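PDB 4XGU: putative pachytene checkpoint protein 2 from Caenorhabditis elegans, which binds and hydrolyses ATP as a protein-remodelling AAA+ ATPase and probably plays a key role in chromosome recombination during meiosis. Local coordinates for residues L127-D133 against A193-I198; L145-V149 against V316-G320; N170-L174 against R288-N292; S207-N213 against M246-D252. Numbering follows the deposited sequence.

Contact 1 of 4, residues L127-D133 against A193-I198; sequences LPCVEFD and AQHLSI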
loop_
_atom_site.group_PDB
_atom_site.type_symbol
_atom_site.label_atom_id
_atom_site.label_comp_id
_atom_site.label_asym_id
_atom_site.label_seq_id
_atom_site.Cartn_x
_atom_site.Cartn_y
_atom_site.Cartn_z
ATOM N N LEU B 127 -34.059 30.873 -3.830
ATOM C CA LEU B 127 -33.553 32.051 -3.121
ATOM C C LEU B 127 -34.203 33.361 -3.560
ATOM O O LEU B 127 -34.352 33.614 -4.758
ATOM C CB LEU B 127 -32.040 32.161 -3.296
ATOM C CG LEU B 127 -31.221 31.030 -2.682
ATOM C CD1 LEU B 127 -29.736 31.364 -2.736
ATOM C CD2 LEU B 127 -31.672 30.768 -1.255
ATOM N N PRO B 128 -34.565 34.215 -2.587
ATOM C CA PRO B 128 -34.406 33.992 -1.141
ATOM C C PRO B 128 -35.585 33.257 -0.502
ATOM O O PRO B 128 -36.735 33.531 -0.838
ATOM C CB PRO B 128 -34.301 35.410 -0.584
ATOM C CG PRO B 128 -35.107 36.232 -1.527
ATOM C CD PRO B 128 -34.957 35.603 -2.889
ATOM N N CYS B 129 -35.296 32.338 0.415
ATOM C CA CYS B 129 -36.334 31.517 1.044
ATOM C C CYS B 129 -36.617 31.914 2.480
ATOM O O CYS B 129 -35.848 32.646 3.085
ATOM C CB CYS B 129 -35.945 30.037 1.011
ATOM S SG CYS B 129 -34.355 29.672 1.776
ATOM N N VAL B 130 -37.706 31.394 3.040
ATOM C CA VAL B 130 -38.085 31.752 4.406
ATOM C C VAL B 130 -37.085 31.230 5.419
ATOM O O VAL B 130 -36.926 31.826 6.472
ATOM C CB VAL B 130 -39.502 31.242 4.779
ATOM C CG1 VAL B 130 -40.420 31.376 3.649
ATOM C CG2 VAL B 130 -39.497 29.789 5.193
ATOM N N GLU B 131 -36.378 30.157 5.076
ATOM C CA GLU B 131 -35.559 29.446 6.046
ATOM C C GLU B 131 -34.234 30.144 6.318
ATOM O O GLU B 131 -33.667 30.014 7.400
ATOM C CB GLU B 131 -35.308 28.013 5.572
ATOM C CG GLU B 131 -36.548 27.119 5.574
ATOM C CD GLU B 131 -37.400 27.262 4.321
ATOM O OE1 GLU B 131 -37.104 28.147 3.491
ATOM O OE2 GLU B 131 -38.364 26.480 4.162
ATOM N N PHE B 132 -33.748 30.891 5.335
ATOM C CA PHE B 132 -32.433 31.508 5.437
ATOM C C PHE B 132 -32.496 32.933 5.981
ATOM O O PHE B 132 -31.468 33.502 6.344
ATOM C CB PHE B 132 -31.740 31.521 4.069
ATOM C CG PHE B 132 -31.419 30.152 3.522
ATOM C CD1 PHE B 132 -31.544 29.019 4.309
ATOM C CD2 PHE B 132 -30.974 30.008 2.218
ATOM C CE1 PHE B 132 -31.244 27.768 3.800
ATOM C CE2 PHE B 132 -30.671 28.760 1.703
ATOM C CZ PHE B 132 -30.808 27.639 2.495
ATOM N N ASP B 133 -33.698 33.502 6.045
ATOM C CA ASP B 133 -33.847 34.951 6.199
ATOM C C ASP B 133 -33.267 35.536 7.487
ATOM O O ASP B 133 -32.749 36.655 7.477
ATOM C CB ASP B 133 -35.322 35.350 6.103
ATOM C CG ASP B 133 -35.506 36.856 5.983
ATOM O OD1 ASP B 133 -34.617 37.523 5.407
ATOM O OD2 ASP B 133 -36.532 37.375 6.466
ATOM N N ALA B 193 -25.456 33.591 0.515
ATOM C CA ALA B 193 -26.219 33.380 -0.705
ATOM C C ALA B 193 -27.577 34.079 -0.636
ATOM O O ALA B 193 -28.100 34.530 -1.654
ATOM C CB ALA B 193 -26.399 31.893 -0.964
ATOM N N GLN B 194 -28.147 34.162 0.564
ATOM C CA GLN B 194 -29.428 34.834 0.754
ATOM C C GLN B 194 -29.315 36.308 0.388
ATOM O O GLN B 194 -30.164 36.852 -0.319
ATOM C CB GLN B 194 -29.909 34.688 2.199
ATOM C CG GLN B 194 -31.280 35.300 2.482
ATOM C CD GLN B 194 -32.430 34.367 2.138
ATOM O OE1 GLN B 194 -32.243 33.342 1.483
ATOM N NE2 GLN B 194 -33.628 34.721 2.584
ATOM N N HIS B 195 -28.255 36.948 0.868
ATOM C CA HIS B 195 -28.049 38.366 0.608
ATOM C C HIS B 195 -27.694 38.611 -0.853
ATOM O O HIS B 195 -28.242 39.512 -1.489
ATOM C CB HIS B 195 -26.958 38.931 1.524
ATOM C CG HIS B 195 -27.448 39.305 2.890
ATOM N ND1 HIS B 195 -28.279 40.382 3.113
ATOM C CD2 HIS B 195 -27.219 38.748 4.103
ATOM C CE1 HIS B 195 -28.546 40.470 4.405
ATOM N NE2 HIS B 195 -27.916 39.491 5.027
ATOM N N LEU B 196 -26.780 37.808 -1.383
ATOM C CA LEU B 196 -26.328 37.977 -2.759
ATOM C C LEU B 196 -27.473 37.855 -3.756
ATOM O O LEU B 196 -27.529 38.597 -4.732
ATOM C CB LEU B 196 -25.242 36.959 -3.088
ATOM C CG LEU B 196 -23.876 37.241 -2.462
ATOM C CD1 LEU B 196 -22.923 36.106 -2.762
ATOM C CD2 LEU B 196 -23.315 38.562 -2.972
ATOM N N SER B 197 -28.388 36.924 -3.503
ATOM C CA SER B 197 -29.549 36.737 -4.370
ATOM C C SER B 197 -30.416 37.995 -4.422
ATOM O O SER B 197 -31.007 38.311 -5.454
ATOM C CB SER B 197 -30.382 35.549 -3.894
ATOM O OG SER B 197 -30.926 35.801 -2.611
ATOM N N ILE B 198 -30.489 38.710 -3.304
ATOM C CA ILE B 198 -31.241 39.959 -3.242
ATOM C C ILE B 198 -30.427 41.115 -3.823
ATOM O O ILE B 198 -30.948 41.932 -4.580
ATOM C CB ILE B 198 -31.656 40.294 -1.797
ATOM C CG1 ILE B 198 -32.590 39.214 -1.248
ATOM C CG2 ILE B 198 -32.332 41.654 -1.734
ATOM C CD1 ILE B 198 -32.851 39.338 0.233
#

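Contact 2 of 4, residues L145-V149 against V316-G320; sequences LKNEV and VKNVG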
loop_
_atom_site.group_PDB
_atom_site.type_symbol
_atom_site.label_atom_id
_atom_site.label_comp_id
_atom_site.label_asym_id
_atom_site.label_seq_id
_atom_site.Cartn_x
_atom_site.Cartn_y
_atom_site.Cartn_z
ATOM N N LEU B 145 -15.386 39.187 10.391
ATOM C CA LEU B 145 -15.367 38.114 9.403
ATOM C C LEU B 145 -16.520 38.207 8.413
ATOM O O LEU B 145 -16.341 37.966 7.219
ATOM C CB LEU B 145 -15.410 36.758 10.115
ATOM C CG LEU B 145 -15.887 35.542 9.316
ATOM C CD1 LEU B 145 -14.858 35.131 8.277
ATOM C CD2 LEU B 145 -16.216 34.380 10.242
ATOM N N LYS B 146 -17.701 38.545 8.918
ATOM C CA LYS B 146 -18.899 38.629 8.090
ATOM C C LYS B 146 -18.724 39.673 6.999
ATOM O O LYS B 146 -19.065 39.431 5.841
ATOM C CB LYS B 146 -20.128 38.949 8.945
ATOM C CG LYS B 146 -20.494 37.850 9.934
ATOM C CD LYS B 146 -21.535 38.318 10.947
ATOM C CE LYS B 146 -22.835 38.715 10.270
ATOM N NZ LYS B 146 -23.823 39.266 11.247
ATOM N N ASN B 147 -18.180 40.828 7.365
ATOM C CA ASN B 147 -17.949 41.889 6.394
ATOM C C ASN B 147 -16.939 41.483 5.331
ATOM O O ASN B 147 -17.114 41.798 4.154
ATOM C CB ASN B 147 -17.478 43.166 7.092
ATOM C CG ASN B 147 -18.631 44.023 7.575
ATOM O OD1 ASN B 147 -19.724 43.992 7.007
ATOM N ND2 ASN B 147 -18.391 44.800 8.626
ATOM N N GLU B 148 -15.888 40.781 5.745
ATOM C CA GLU B 148 -14.814 40.410 4.828
ATOM C C GLU B 148 -15.300 39.436 3.761
ATOM O O GLU B 148 -15.033 39.620 2.574
ATOM C CB GLU B 148 -13.637 39.802 5.596
ATOM C CG GLU B 148 -13.004 40.746 6.604
ATOM C CD GLU B 148 -11.861 40.105 7.368
ATOM O OE1 GLU B 148 -11.444 40.670 8.402
ATOM O OE2 GLU B 148 -11.380 39.036 6.938
ATOM N N VAL B 149 -16.014 38.402 4.193
ATOM C CA VAL B 149 -16.557 37.405 3.278
ATOM C C VAL B 149 -17.608 38.016 2.354
ATOM O O VAL B 149 -17.580 37.804 1.139
ATOM C CB VAL B 149 -17.180 36.227 4.045
ATOM C CG1 VAL B 149 -17.919 35.302 3.093
ATOM C CG2 VAL B 149 -16.106 35.468 4.808
ATOM N N VAL B 316 -9.724 31.405 1.030
ATOM C CA VAL B 316 -9.894 30.435 2.103
ATOM C C VAL B 316 -9.966 31.156 3.440
ATOM O O VAL B 316 -8.999 31.791 3.863
ATOM C CB VAL B 316 -8.749 29.415 2.135
ATOM C CG1 VAL B 316 -8.928 28.461 3.303
ATOM C CG2 VAL B 316 -8.681 28.650 0.822
ATOM N N LYS B 317 -11.117 31.063 4.100
ATOM C CA LYS B 317 -11.321 31.722 5.383
ATOM C C LYS B 317 -11.417 30.726 6.531
ATOM O O LYS B 317 -12.194 29.772 6.476
ATOM C CB LYS B 317 -12.582 32.585 5.346
ATOM C CG LYS B 317 -12.328 34.032 4.974
ATOM C CD LYS B 317 -11.457 34.714 6.017
ATOM C CE LYS B 317 -11.151 36.150 5.627
ATOM N NZ LYS B 317 -10.326 36.841 6.657
ATOM N N ASN B 318 -10.622 30.960 7.570
ATOM C CA ASN B 318 -10.670 30.139 8.771
ATOM C C ASN B 318 -11.611 30.730 9.809
ATOM O O ASN B 318 -11.446 31.873 10.231
ATOM C CB ASN B 318 -9.271 29.973 9.370
ATOM C CG ASN B 318 -8.518 28.800 8.771
ATOM O OD1 ASN B 318 -7.388 28.941 8.300
ATOM N ND2 ASN B 318 -9.146 27.629 8.786
ATOM N N VAL B 319 -12.604 29.947 10.211
ATOM C CA VAL B 319 -13.550 30.380 11.229
ATOM C C VAL B 319 -13.274 29.649 12.535
ATOM O O VAL B 319 -13.425 28.429 12.615
ATOM C CB VAL B 319 -15.001 30.126 10.796
ATOM C CG1 VAL B 319 -15.953 30.849 11.720
ATOM C CG2 VAL B 319 -15.209 30.579 9.360
ATOM N N GLY B 320 -12.861 30.392 13.555
ATOM C CA GLY B 320 -12.495 29.785 14.820
ATOM C C GLY B 320 -13.651 29.728 15.797
ATOM O O GLY B 320 -14.701 30.326 15.558
#

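Contact 3 of 4, residues N170-L174 against R288-N292; sequences NVNRL and RRRDN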
loop_
_atom_site.group_PDB
_atom_site.type_symbol
_atom_site.label_atom_id
_atom_site.label_comp_id
_atom_site.label_asym_id
_atom_site.label_seq_id
_atom_site.Cartn_x
_atom_site.Cartn_y
_atom_site.Cartn_z
ATOM N N ASN B 170 -7.789 36.223 -12.824
ATOM C CA ASN B 170 -8.098 34.915 -12.259
ATOM C C ASN B 170 -9.266 34.940 -11.275
ATOM O O ASN B 170 -9.143 35.438 -10.156
ATOM C CB ASN B 170 -6.855 34.339 -11.581
ATOM C CG ASN B 170 -7.119 33.011 -10.908
ATOM O OD1 ASN B 170 -7.281 31.986 -11.571
ATOM N ND2 ASN B 170 -7.152 33.018 -9.581
ATOM N N VAL B 171 -10.400 34.398 -11.705
ATOM C CA VAL B 171 -11.583 34.295 -10.860
ATOM C C VAL B 171 -12.058 32.844 -10.820
ATOM O O VAL B 171 -12.622 32.341 -11.792
ATOM C CB VAL B 171 -12.722 35.205 -11.361
ATOM C CG1 VAL B 171 -13.954 35.049 -10.488
ATOM C CG2 VAL B 171 -12.269 36.656 -11.393
ATOM N N ASN B 172 -11.825 32.176 -9.694
ATOM C CA ASN B 172 -12.109 30.749 -9.574
ATOM C C ASN B 172 -13.585 30.421 -9.367
ATOM O O ASN B 172 -14.020 29.310 -9.665
ATOM C CB ASN B 172 -11.299 30.145 -8.424
ATOM C CG ASN B 172 -9.856 29.881 -8.800
ATOM O OD1 ASN B 172 -9.545 29.600 -9.958
ATOM N ND2 ASN B 172 -8.965 29.961 -7.819
ATOM N N ARG B 173 -14.336 31.388 -8.845
ATOM C CA ARG B 173 -15.757 31.220 -8.526
ATOM C C ARG B 173 -15.988 30.172 -7.443
ATOM O O ARG B 173 -17.100 29.669 -7.286
ATOM C CB ARG B 173 -16.563 30.851 -9.776
ATOM C CG ARG B 173 -17.619 31.872 -10.153
ATOM C CD ARG B 173 -17.144 32.794 -11.258
ATOM N NE ARG B 173 -17.021 32.100 -12.536
ATOM C CZ ARG B 173 -16.630 32.685 -13.664
ATOM N NH1 ARG B 173 -16.327 33.976 -13.670
ATOM N NH2 ARG B 173 -16.542 31.980 -14.785
ATOM N N LEU B 174 -14.938 29.847 -6.697
ATOM C CA LEU B 174 -15.048 28.910 -5.582
ATOM C C LEU B 174 -14.619 29.599 -4.296
ATOM O O LEU B 174 -13.693 30.407 -4.297
ATOM C CB LEU B 174 -14.199 27.657 -5.837
ATOM C CG LEU B 174 -14.353 26.448 -4.901
ATOM C CD1 LEU B 174 -14.036 25.157 -5.636
ATOM C CD2 LEU B 174 -13.463 26.564 -3.671
ATOM N N ARG B 288 -17.759 25.806 -12.323
ATOM C CA ARG B 288 -17.219 27.123 -11.983
ATOM C C ARG B 288 -16.925 28.002 -13.202
ATOM O O ARG B 288 -16.772 29.215 -13.068
ATOM C CB ARG B 288 -15.945 26.966 -11.150
ATOM C CG ARG B 288 -14.990 25.915 -11.684
ATOM C CD ARG B 288 -13.696 25.876 -10.894
ATOM N NE ARG B 288 -12.775 26.921 -11.326
ATOM C CZ ARG B 288 -11.567 27.113 -10.811
ATOM N NH1 ARG B 288 -11.129 26.330 -9.836
ATOM N NH2 ARG B 288 -10.795 28.091 -11.270
ATOM N N ARG B 289 -16.849 27.393 -14.381
ATOM C CA ARG B 289 -16.542 28.137 -15.602
ATOM C C ARG B 289 -17.651 29.104 -15.988
ATOM O O ARG B 289 -17.406 30.102 -16.665
ATOM C CB ARG B 289 -16.271 27.179 -16.761
ATOM C CG ARG B 289 -14.817 26.790 -16.890
ATOM C CD ARG B 289 -14.592 25.791 -18.011
ATOM N NE ARG B 289 -13.591 24.803 -17.624
ATOM C CZ ARG B 289 -12.281 25.028 -17.612
ATOM N NH1 ARG B 289 -11.801 26.211 -17.973
ATOM N NH2 ARG B 289 -11.446 24.067 -17.236
ATOM N N ARG B 290 -18.870 28.806 -15.557
ATOM C CA ARG B 290 -20.008 29.663 -15.863
ATOM C C ARG B 290 -19.940 30.971 -15.079
ATOM O O ARG B 290 -19.427 31.011 -13.961
ATOM C CB ARG B 290 -21.316 28.937 -15.560
ATOM C CG ARG B 290 -21.365 27.513 -16.076
ATOM C CD ARG B 290 -22.476 27.342 -17.094
ATOM N NE ARG B 290 -22.461 26.010 -17.690
ATOM C CZ ARG B 290 -23.190 25.657 -18.740
ATOM N NH1 ARG B 290 -23.995 26.538 -19.316
ATOM N NH2 ARG B 290 -23.110 24.424 -19.220
ATOM N N ASP B 291 -20.462 32.038 -15.672
ATOM C CA ASP B 291 -20.462 33.344 -15.029
ATOM C C ASP B 291 -21.537 33.453 -13.954
ATOM O O ASP B 291 -21.354 34.135 -12.945
ATOM C CB ASP B 291 -20.659 34.450 -16.068
ATOM C CG ASP B 291 -19.465 34.609 -16.985
ATOM O OD1 ASP B 291 -18.374 34.109 -16.637
ATOM O OD2 ASP B 291 -19.615 35.245 -18.050
ATOM N N ASN B 292 -22.660 32.775 -14.172
ATOM C CA ASN B 292 -23.804 32.882 -13.272
ATOM C C ASN B 292 -23.832 31.789 -12.208
ATOM O O ASN B 292 -24.897 31.386 -11.750
ATOM C CB ASN B 292 -25.106 32.844 -14.074
ATOM C CG ASN B 292 -25.348 31.495 -14.728
ATOM O OD1 ASN B 292 -24.407 30.759 -15.027
ATOM N ND2 ASN B 292 -26.614 31.164 -14.951
#

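Contact 4 of 4, residues S207-N213 against M246-D252; sequences SVMLEIN and MVFVLID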
loop_
_atom_site.group_PDB
_atom_site.type_symbol
_atom_site.label_atom_id
_atom_site.label_comp_id
_atom_site.label_asym_id
_atom_site.label_seq_id
_atom_site.Cartn_x
_atom_site.Cartn_y
_atom_site.Cartn_z
ATOM N N SER B 207 -33.167 33.029 -8.678
ATOM C CA SER B 207 -31.960 32.569 -7.997
ATOM C C SER B 207 -32.206 31.268 -7.242
ATOM O O SER B 207 -33.144 31.166 -6.452
ATOM C CB SER B 207 -31.445 33.646 -7.041
ATOM O OG SER B 207 -30.265 33.219 -6.385
ATOM N N VAL B 208 -31.358 30.273 -7.490
ATOM C CA VAL B 208 -31.500 28.966 -6.856
ATOM C C VAL B 208 -30.219 28.557 -6.136
ATOM O O VAL B 208 -29.138 29.061 -6.440
ATOM C CB VAL B 208 -31.865 27.871 -7.883
ATOM C CG1 VAL B 208 -33.236 28.136 -8.491
ATOM C CG2 VAL B 208 -30.801 27.785 -8.969
ATOM N N MET B 209 -30.346 27.646 -5.176
ATOM C CA MET B 209 -29.183 27.089 -4.492
ATOM C C MET B 209 -29.297 25.581 -4.338
ATOM O O MET B 209 -30.314 25.070 -3.872
ATOM C CB MET B 209 -28.988 27.725 -3.114
ATOM C CG MET B 209 -28.116 26.886 -2.170
ATOM S SD MET B 209 -27.564 27.774 -0.695
ATOM C CE MET B 209 -27.171 26.415 0.396
ATOM N N LEU B 210 -28.239 24.882 -4.730
ATOM C CA LEU B 210 -28.162 23.435 -4.594
ATOM C C LEU B 210 -27.211 23.046 -3.475
ATOM O O LEU B 210 -26.021 23.358 -3.519
ATOM C CB LEU B 210 -27.721 22.796 -5.908
ATOM C CG LEU B 210 -28.855 22.643 -6.918
ATOM C CD1 LEU B 210 -28.314 22.361 -8.303
ATOM C CD2 LEU B 210 -29.791 21.530 -6.471
ATOM N N GLU B 211 -27.745 22.367 -2.467
ATOM C CA GLU B 211 -26.947 21.950 -1.325
ATOM C C GLU B 211 -26.636 20.459 -1.387
ATOM O O GLU B 211 -27.533 19.635 -1.555
ATOM C CB GLU B 211 -27.668 22.288 -0.021
ATOM C CG GLU B 211 -26.880 21.932 1.225
ATOM C CD GLU B 211 -27.589 22.341 2.498
ATOM O OE1 GLU B 211 -28.734 22.835 2.412
ATOM O OE2 GLU B 211 -26.995 22.168 3.585
ATOM N N ILE B 212 -25.358 20.120 -1.249
ATOM C CA ILE B 212 -24.912 18.734 -1.319
ATOM C C ILE B 212 -24.278 18.290 -0.002
ATOM O O ILE B 212 -23.626 19.085 0.677
ATOM C CB ILE B 212 -23.896 18.530 -2.464
ATOM C CG1 ILE B 212 -24.364 19.241 -3.734
ATOM C CG2 ILE B 212 -23.670 17.052 -2.732
ATOM C CD1 ILE B 212 -23.385 19.136 -4.889
ATOM N N ASN B 213 -24.497 17.025 0.356
ATOM C CA ASN B 213 -23.821 16.383 1.484
ATOM C C ASN B 213 -24.190 16.972 2.845
ATOM O O ASN B 213 -23.315 17.260 3.662
ATOM C CB ASN B 213 -22.301 16.448 1.287
ATOM C CG ASN B 213 -21.560 15.427 2.120
ATOM O OD1 ASN B 213 -22.069 14.340 2.385
ATOM N ND2 ASN B 213 -20.350 15.773 2.540
ATOM N N MET B 246 -28.776 32.910 -11.238
ATOM C CA MET B 246 -27.543 32.515 -10.574
ATOM C C MET B 246 -27.780 31.299 -9.692
ATOM O O MET B 246 -28.800 31.205 -9.004
ATOM C CB MET B 246 -26.956 33.675 -9.761
ATOM C CG MET B 246 -27.766 34.104 -8.550
ATOM S SD MET B 246 -27.145 35.636 -7.816
ATOM C CE MET B 246 -25.388 35.295 -7.732
ATOM N N VAL B 247 -26.844 30.357 -9.735
ATOM C CA VAL B 247 -26.961 29.142 -8.942
ATOM C C VAL B 247 -25.853 29.080 -7.890
ATOM O O VAL B 247 -24.712 29.478 -8.132
ATOM C CB VAL B 247 -26.942 27.871 -9.840
ATOM C CG1 VAL B 247 -27.696 28.135 -11.138
ATOM C CG2 VAL B 247 -25.530 27.417 -10.140
ATOM N N PHE B 248 -26.217 28.618 -6.700
ATOM C CA PHE B 248 -25.266 28.465 -5.610
ATOM C C PHE B 248 -25.093 26.993 -5.286
ATOM O O PHE B 248 -26.075 26.269 -5.129
ATOM C CB PHE B 248 -25.730 29.221 -4.366
ATOM C CG PHE B 248 -25.638 30.713 -4.486
ATOM C CD1 PHE B 248 -26.687 31.446 -5.017
ATOM C CD2 PHE B 248 -24.509 31.386 -4.055
ATOM C CE1 PHE B 248 -26.608 32.824 -5.123
ATOM C CE2 PHE B 248 -24.421 32.762 -4.159
ATOM C CZ PHE B 248 -25.474 33.483 -4.693
ATOM N N VAL B 249 -23.849 26.544 -5.181
ATOM C CA VAL B 249 -23.600 25.161 -4.812
ATOM C C VAL B 249 -22.878 25.085 -3.479
ATOM O O VAL B 249 -21.729 25.507 -3.357
ATOM C CB VAL B 249 -22.781 24.427 -5.880
ATOM C CG1 VAL B 249 -22.481 23.008 -5.429
ATOM C CG2 VAL B 249 -23.525 24.425 -7.206
ATOM N N LEU B 250 -23.568 24.558 -2.474
ATOM C CA LEU B 250 -22.976 24.372 -1.159
ATOM C C LEU B 250 -22.551 22.920 -0.971
ATOM O O LEU B 250 -23.302 21.998 -1.290
ATOM C CB LEU B 250 -23.958 24.786 -0.061
ATOM C CG LEU B 250 -23.491 24.536 1.374
ATOM C CD1 LEU B 250 -22.219 25.315 1.659
ATOM C CD2 LEU B 250 -24.578 24.899 2.368
ATOM N N ILE B 251 -21.341 22.725 -0.459
ATOM C CA ILE B 251 -20.818 21.388 -0.208
ATOM C C ILE B 251 -20.336 21.271 1.239
ATOM O O ILE B 251 -19.383 21.937 1.642
ATOM C CB ILE B 251 -19.671 21.051 -1.179
ATOM C CG1 ILE B 251 -20.170 21.116 -2.624
ATOM C CG2 ILE B 251 -19.097 19.678 -0.875
ATOM C CD1 ILE B 251 -19.071 21.166 -3.654
ATOM N N ASP B 252 -21.004 20.424 2.014
ATOM C CA ASP B 252 -20.703 20.273 3.434
ATOM C C ASP B 252 -19.793 19.079 3.701
ATOM O O ASP B 252 -19.806 18.108 2.945
ATOM C CB ASP B 252 -21.996 20.130 4.236
ATOM C CG ASP B 252 -22.939 21.300 4.036
ATOM O OD1 ASP B 252 -22.464 22.456 4.053
ATOM O OD2 ASP B 252 -24.153 21.065 3.858
#

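Contact 1 of 4, residues L127-D133 against A193-I198
Along helix segment 193-198, one face packs against the loop segment 127-133, which has a cis peptide bond between L127 and P128. A193 comes first: its CB lies 3.8 Å from L127 CD1, an apolar touch. Q194 is the hub and has the most surface covered here. Its amide pairs with both the N and the O of C129, Q194 NE2 donating to C129 O at 3.1 Å while C129 N gives a weak bond to Q194 OE1 at 3.4 Å. The same group fills the bend of the loop, with P128 CB 3.3 Å from Q194 NE2 and F132 CB 3.2 Å from Q194 OE1. One turn on, S197 bonds back through OG to Q194 O (2.6 Å) and sets its CB 3.8 Å from L127 CB. Finally, I198 CG1 meets P128 CG at 3.9 Å, beside Y98 of strand 95-98. The contact thus joins the loop leaving strand 123-127 to helix 185-199, the helix that follows the P-loop in the nucleotide-binding core of AAA+ ATPases.

Contact 2 of 4, residues L145-V149 against V316-G320
In the P-loop core of this AAA+ ATPase, the first turn of helix 145-161 lies over strand 315-318, which within this chain is the outermost strand on its side of the large sheet. Segments 145-149 and 316-318 run almost exactly antiparallel (174°), their axes 10.7 Å apart at closest approach, so side chains rather than backbones bridge the gap. K317 loses the most surface. Backbone bonds to L176 and T178 hold it to strand 174-178, while its long side chain extends toward the helix, the aliphatic part running alongside L145 and V149: K317 CD is 4.1 Å from L145 CD1 and K317 CG is 4.0 Å from V149 CG2. L145 ranks second. It spans the interval between lysine and valine, since its other methyl, L145 CD2, rests 3.8 Å from V319 CG1. Around these residues, L145 also packs on L188 and V149 on L192, so helix 185-199 shares in the same apolar core. V319 touches T183 of the predicted ATP-binding loop, and its side chain lies about 6 Å from the bound ADP, which places the contact at the margin of the nucleotide pocket. The third main participant, E148, is less buried and supplies the charge that ends the lysine's path across the gap: K317 NZ donates to E148 OE2 in a salt bridge that is very short, at 2.5 Å.

Contact 3 of 4, residues N170-L174 against R288-N292
Neither 170-174 nor 288-292 forms a regular helix or strand here; the two segments approach most closely at R173 and R288, whose CA atoms are 5.6 Å apart. R173 has a left-handed backbone conformation (64/18), a kink just before strand 174-178, and its CA-to-CB bond points at the opposing turn. Its guanidinium gathers carbonyls of that turn. R173 NE donates to R288 O at 2.9 Å, and R173 NH2 adds weak bonds to R288 O (3.3 Å) and R289 O (2.8 Å). D291 OD1, 3.4 Å from R173 NH2, lies well out of the guanidinium plane and contributes charge alone; the other carboxylate oxygen of D291 bonds to H163. In the reverse direction, R288 NH2 reaches N172 OD1 in a very short hydrogen bond of 2.4 Å. The contact is structural packing away from the nucleotide site. It joins the chain entering strand 174-178 to the turn between helix 275-288 and strand 293-299, strands that lie side by side in the sheet, with R173 bonded through its backbone to I295. R290 leads off to a salt bridge with D237 on helix 228-241, and V171 packs on helix 145-161.

Contact 4 of 4, residues S207-N213 against M246-D252
Six backbone hydrogen bonds join strands 206-212 and 245-251 as parallel neighbours. V208, L210 and I212 each use both N and O: V208 N to M246 O is 3.1 Å, L210 N to F248 O 2.6 Å and I212 N to L250 O 2.8 Å, while F248 N to V208 O is 3.0 Å, L250 N to L210 O 2.9 Å and D252 N to I212 O 3.2 Å. Just past the strand, N213, with positive phi, extends the ladder through its side chain, N213 ND2 donating to D252 O at a very short 2.4 Å. Two carboxylates crowd the same end, E211 OE2 and D252 OD2 being 3.1 Å apart; E211 OE1 is bonded to W125 NE1. Four hydrophobic residues lead into D252 and E253, as in a Walker B motif, and D252 touches T186 of the predicted ATP site. Packing fills both faces. M209 CE meets L250 CD2 at 3.6 Å on one, and V208 CG2 meets V247 CG1 at 3.8 Å and I212 CD1 meets V249 CG1 at 4.0 Å on the other. The face of S207, M209 and E211 is covered by helix 185-199, that of V208, L210 and I212 by helix 228-241, and strands 123-127 and 293-299 flank the pair within the sheet.

From the N terminus, contact 1 opens first at 127-133 and closes on 193-198. Before it closes, the chain has already passed 145-149 and 170-174, the opening segments of contacts 2 and 3, so contact 1 crosses both. Contact 4 starts only afterwards, at 207-213, and closes the shortest loop at 246-252; contact 3 encloses it at 288-292, and contact 2 encloses both when 316-320 is reached. Contacts 1 and 4 meet where L127 N lies 2.8 Å from S207 O, contacts 3 and 4 where N292 O lies 3.0 Å from V247 N. Together the four tie the central strands, strand 315-318 and the helices 145-161 and 185-199 into one nucleotide-binding core.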